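Local coordinates for protein ribokinase, putative (Burkholderia thailandensis, PDB 3B1P) that probably phosphorylates nucleosides such as inosine with ATP, as a nucleoside kinase of the ribokinase (PfkB) family, at residues Y11-T16 with S100-I105. Sequence-based numbering, arbitrary orientation. Where two conformers were deposited one is given.
Sequences YDNIMT and SAQAMI. With NOS (inosine), chain B.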
ATOM      1  N   TYR A  11       1.797  15.380  -7.030  1.00 15.60           N
ATOM      2  CA  TYR A  11       0.399  15.122  -6.891  1.00 16.22           C
ATOM      3  C   TYR A  11       0.198  13.797  -6.161  1.00 17.14           C
ATOM      4  O   TYR A  11       0.811  12.774  -6.545  1.00 17.96           O
ATOM      5  CB  TYR A  11      -0.308  15.055  -8.276  1.00 16.50           C
ATOM      6  CG  TYR A  11      -0.273  16.357  -9.036  1.00 16.39           C
ATOM      7  CD1 TYR A  11      -0.968  17.481  -8.571  1.00 20.51           C
ATOM      8  CD2 TYR A  11       0.448  16.460 -10.229  1.00 21.23           C
ATOM      9  CE1 TYR A  11      -0.957  18.699  -9.279  1.00 22.96           C
ATOM     10  CE2 TYR A  11       0.492  17.662 -10.957  1.00 20.09           C
ATOM     11  CZ  TYR A  11      -0.222  18.787 -10.473  1.00 24.23           C
ATOM     12  OH  TYR A  11      -0.170  19.969 -11.210  1.00 21.42           O
ATOM     13  N   ASP A  12      -0.666  13.794  -5.152  1.00 16.19           N
ATOM     14  CA  ASP A  12      -0.824  12.626  -4.272  1.00 17.01           C
ATOM     15  C   ASP A  12      -2.136  11.928  -4.511  1.00 17.54           C
ATOM     16  O   ASP A  12      -3.174  12.603  -4.671  1.00 18.12           O
ATOM     17  CB  ASP A  12      -0.803  13.017  -2.749  1.00 16.18           C
ATOM     18  CG  ASP A  12       0.542  13.436  -2.276  1.00 15.12           C
ATOM     19  OD1 ASP A  12       1.565  13.244  -2.936  1.00 16.58           O
ATOM     20  OD2 ASP A  12       0.607  13.994  -1.158  1.00 18.28           O
ATOM     21  N   ASN A  13      -2.107  10.586  -4.504  1.00 17.31           N
ATOM     22  CA  ASN A  13      -3.312   9.782  -4.494  0.50 17.59           C
ATOM     23  C   ASN A  13      -3.279   8.929  -3.224  1.00 18.45           C
ATOM     24  O   ASN A  13      -2.456   8.020  -3.148  1.00 18.27           O
ATOM     25  CB  ASN A  13      -3.318   8.905  -5.756  0.50 18.17           C
ATOM     26  CG  ASN A  13      -3.210   9.733  -7.020  0.50 18.44           C
ATOM     27  OD1 ASN A  13      -2.114   9.982  -7.531  0.50 24.74           O
ATOM     28  ND2 ASN A  13      -4.341  10.222  -7.485  0.50 19.15           N
ATOM     29  N   ILE A  14      -4.141   9.237  -2.262  1.00 16.82           N
ATOM     30  CA  ILE A  14      -4.031   8.681  -0.897  1.00 16.96           C
ATOM     31  C   ILE A  14      -5.152   7.709  -0.616  1.00 17.81           C
ATOM     32  O   ILE A  14      -6.344   8.045  -0.772  1.00 18.90           O
ATOM     33  CB  ILE A  14      -4.013   9.857   0.151  1.00 16.68           C
ATOM     34  CG1 ILE A  14      -2.774  10.705  -0.113  1.00 18.01           C
ATOM     35  CG2 ILE A  14      -4.056   9.266   1.565  1.00 15.51           C
ATOM     36  CD1 ILE A  14      -2.833  12.162   0.524  1.00 21.34           C
ATOM     37  N   MET A  15      -4.773   6.496  -0.174  1.00 16.15           N
ATOM     38  CA  MET A  15      -5.730   5.471   0.206  1.00 16.00           C
ATOM     39  C   MET A  15      -5.542   5.240   1.693  1.00 16.31           C
ATOM     40  O   MET A  15      -4.511   4.726   2.131  1.00 15.89           O
ATOM     41  CB  MET A  15      -5.480   4.170  -0.613  1.00 15.21           C
ATOM     42  CG  MET A  15      -5.640   4.412  -2.141  1.00 22.30           C
ATOM     43  SD  MET A  15      -4.530   3.451  -3.232  1.00 31.62           S
ATOM     44  CE  MET A  15      -2.888   4.195  -3.013  1.00 31.44           C
ATOM     45  N   THR A  16      -6.559   5.619   2.459  1.00 17.95           N
ATOM     46  CA  THR A  16      -6.496   5.504   3.916  1.00 18.32           C
ATOM     47  C   THR A  16      -7.249   4.324   4.474  1.00 17.58           C
ATOM     48  O   THR A  16      -8.495   4.217   4.400  1.00 17.36           O
ATOM     49  CB  THR A  16      -7.000   6.812   4.581  1.00 19.90           C
ATOM     50  OG1 THR A  16      -6.257   7.899   3.999  1.00 24.32           O
ATOM     51  CG2 THR A  16      -6.765   6.705   6.091  1.00 20.59           C
ATOM     52  N   SER A 100       5.007  15.766 -13.700  1.00 18.92           N
ATOM     53  CA  SER A 100       5.298  16.056 -12.272  1.00 19.44           C
ATOM     54  C   SER A 100       5.281  14.779 -11.471  1.00 17.25           C
ATOM     55  O   SER A 100       4.573  13.806 -11.827  1.00 17.01           O
ATOM     56  CB  SER A 100       4.201  16.957 -11.741  1.00 19.53           C
ATOM     57  OG  SER A 100       4.193  18.192 -12.467  1.00 20.22           O
ATOM     58  N   ALA A 101       6.023  14.795 -10.369  1.00 17.38           N
ATOM     59  CA  ALA A 101       5.993  13.643  -9.421  1.00 18.48           C
ATOM     60  C   ALA A 101       4.580  13.239  -9.015  1.00 17.16           C
ATOM     61  O   ALA A 101       3.686  14.073  -8.842  1.00 17.98           O
ATOM     62  CB  ALA A 101       6.827  13.967  -8.189  1.00 16.46           C
ATOM     63  N   GLN A 102       4.354  11.933  -8.888  1.00 17.22           N
ATOM     64  CA  GLN A 102       3.079  11.408  -8.475  1.00 18.07           C
ATOM     65  C   GLN A 102       3.307  10.355  -7.375  1.00 18.69           C
ATOM     66  O   GLN A 102       4.142   9.463  -7.550  1.00 18.28           O
ATOM     67  CB  GLN A 102       2.367  10.710  -9.647  1.00 20.92           C
ATOM     68  CG  GLN A 102       0.878  10.521  -9.417  1.00 29.64           C
ATOM     69  CD  GLN A 102      -0.028  11.597 -10.077  1.00 35.86           C
ATOM     70  OE1 GLN A 102       0.402  12.379 -10.951  1.00 43.00           O
ATOM     71  NE2 GLN A 102      -1.299  11.608  -9.684  1.00 38.15           N
ATOM     72  N   ALA A 103       2.566  10.463  -6.270  1.00 16.69           N
ATOM     73  CA  ALA A 103       2.680   9.487  -5.173  1.00 17.64           C
ATOM     74  C   ALA A 103       1.345   8.740  -5.019  1.00 17.47           C
ATOM     75  O   ALA A 103       0.267   9.344  -4.969  1.00 18.08           O
ATOM     76  CB  ALA A 103       3.021  10.213  -3.863  1.00 15.39           C
ATOM     77  N   MET A 104       1.398   7.402  -4.975  1.00 16.06           N
ATOM     78  CA  MET A 104       0.255   6.577  -4.589  1.00 18.09           C
ATOM     79  C   MET A 104       0.553   6.094  -3.195  1.00 17.16           C
ATOM     80  O   MET A 104       1.428   5.240  -2.979  1.00 17.21           O
ATOM     81  CB  MET A 104       0.155   5.356  -5.527  1.00 18.83           C
ATOM     82  CG  MET A 104      -1.214   5.086  -5.985  1.00 29.91           C
ATOM     83  SD  MET A 104      -1.773   6.242  -7.254  1.00 37.54           S
ATOM     84  CE  MET A 104      -0.234   6.985  -7.922  1.00 30.86           C
ATOM     85  N   ILE A 105      -0.142   6.677  -2.223  1.00 15.59           N
ATOM     86  CA  ILE A 105       0.224   6.510  -0.818  1.00 15.19           C
ATOM     87  C   ILE A 105      -0.822   5.622  -0.188  1.00 16.01           C
ATOM     88  O   ILE A 105      -1.996   5.945  -0.175  1.00 17.32           O
ATOM     89  CB  ILE A 105       0.189   7.881  -0.111  1.00 14.29           C
ATOM     90  CG1 ILE A 105       1.231   8.790  -0.772  1.00 15.19           C
ATOM     91  CG2 ILE A 105       0.502   7.696   1.418  1.00 14.90           C
ATOM     92  CD1 ILE A 105       1.058  10.286  -0.301  1.00 14.02           C
TER
HETATM   93  N9  NOS B 401       6.513  11.779  -0.967  1.00 13.62           N
HETATM   94  C4  NOS B 401       7.761  11.873  -1.432  1.00 10.54           C
HETATM   95  N3  NOS B 401       8.624  12.882  -1.781  1.00 12.20           N
HETATM   96  C2  NOS B 401       9.875  12.653  -2.203  1.00 14.68           C
HETATM   97  N1  NOS B 401      10.330  11.362  -2.311  1.00 15.72           N
HETATM   98  C6  NOS B 401       9.555  10.287  -2.015  1.00 16.27           C
HETATM   99  O6  NOS B 401      10.095   9.043  -2.072  1.00 15.48           O
HETATM  100  C5  NOS B 401       8.213  10.464  -1.463  1.00 12.20           C
HETATM  101  N7  NOS B 401       7.202   9.669  -1.066  1.00 12.90           N
HETATM  102  C8  NOS B 401       6.135  10.478  -0.751  1.00 14.92           C
HETATM  103  C5' NOS B 401       4.143  13.430   2.659  1.00 15.49           C
HETATM  104  O5' NOS B 401       5.222  13.872   3.520  1.00 19.08           O
HETATM  105  C4' NOS B 401       4.550  13.716   1.205  1.00 15.03           C
HETATM  106  O4' NOS B 401       5.653  12.896   0.835  1.00 13.40           O
HETATM  107  C1' NOS B 401       5.679  12.940  -0.635  1.00 13.76           C
HETATM  108  C2' NOS B 401       4.231  12.826  -1.002  1.00 15.97           C
HETATM  109  O2' NOS B 401       4.078  13.627  -2.180  1.00 18.53           O
HETATM  110  C3' NOS B 401       3.463  13.383   0.189  1.00 14.28           C
HETATM  111  O3' NOS B 401       2.727  14.595  -0.175  1.00 15.87           O
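Gln102 leaves the backbone with CG anti to its N (chi1 -162°) and then turns about its CB-CG bond, which swings the amide toward Asn13, while Asn13 keeps CG beside its own N (chi1 -57°). The two amides thus meet on one face of a parallel strand pair, the middle of the four-stranded lid sheet of the ribokinase fold. In the Asn13 conformer described, one of two, Gln102 NE2 donates to Asn13 OD1 at 2.8 Å, on a lone pair in the carbonyl plane. In that conformer the bond is nearly straight and the amides nearly coplanar. Arg44 of the adjoining strand packs on both side chains and makes a cation-pi contact with Tyr11. Farther along this face, Met104 SD lies 3.4 Å from Asn13 CB. Met15 CE reaches Met104 CG at 3.5 Å, where the second subunit also packs. Five backbone hydrogen bonds join the strands, from Tyr11 N to Ala101 O through Met15 N to Ile105 O. The other face, with Asp12, Ala103 and Ile105, covers inosine. Ile105 CD1 packs against the carboxylate, 3.8 Å from Asp12 CG, and lies alongside Ile14. Asp12 meets both ribose hydroxyls: OD2 accepts from inosine O3' at a doubtfully short 2.4 Å, and OD1 accepts from O2' at 2.7 Å.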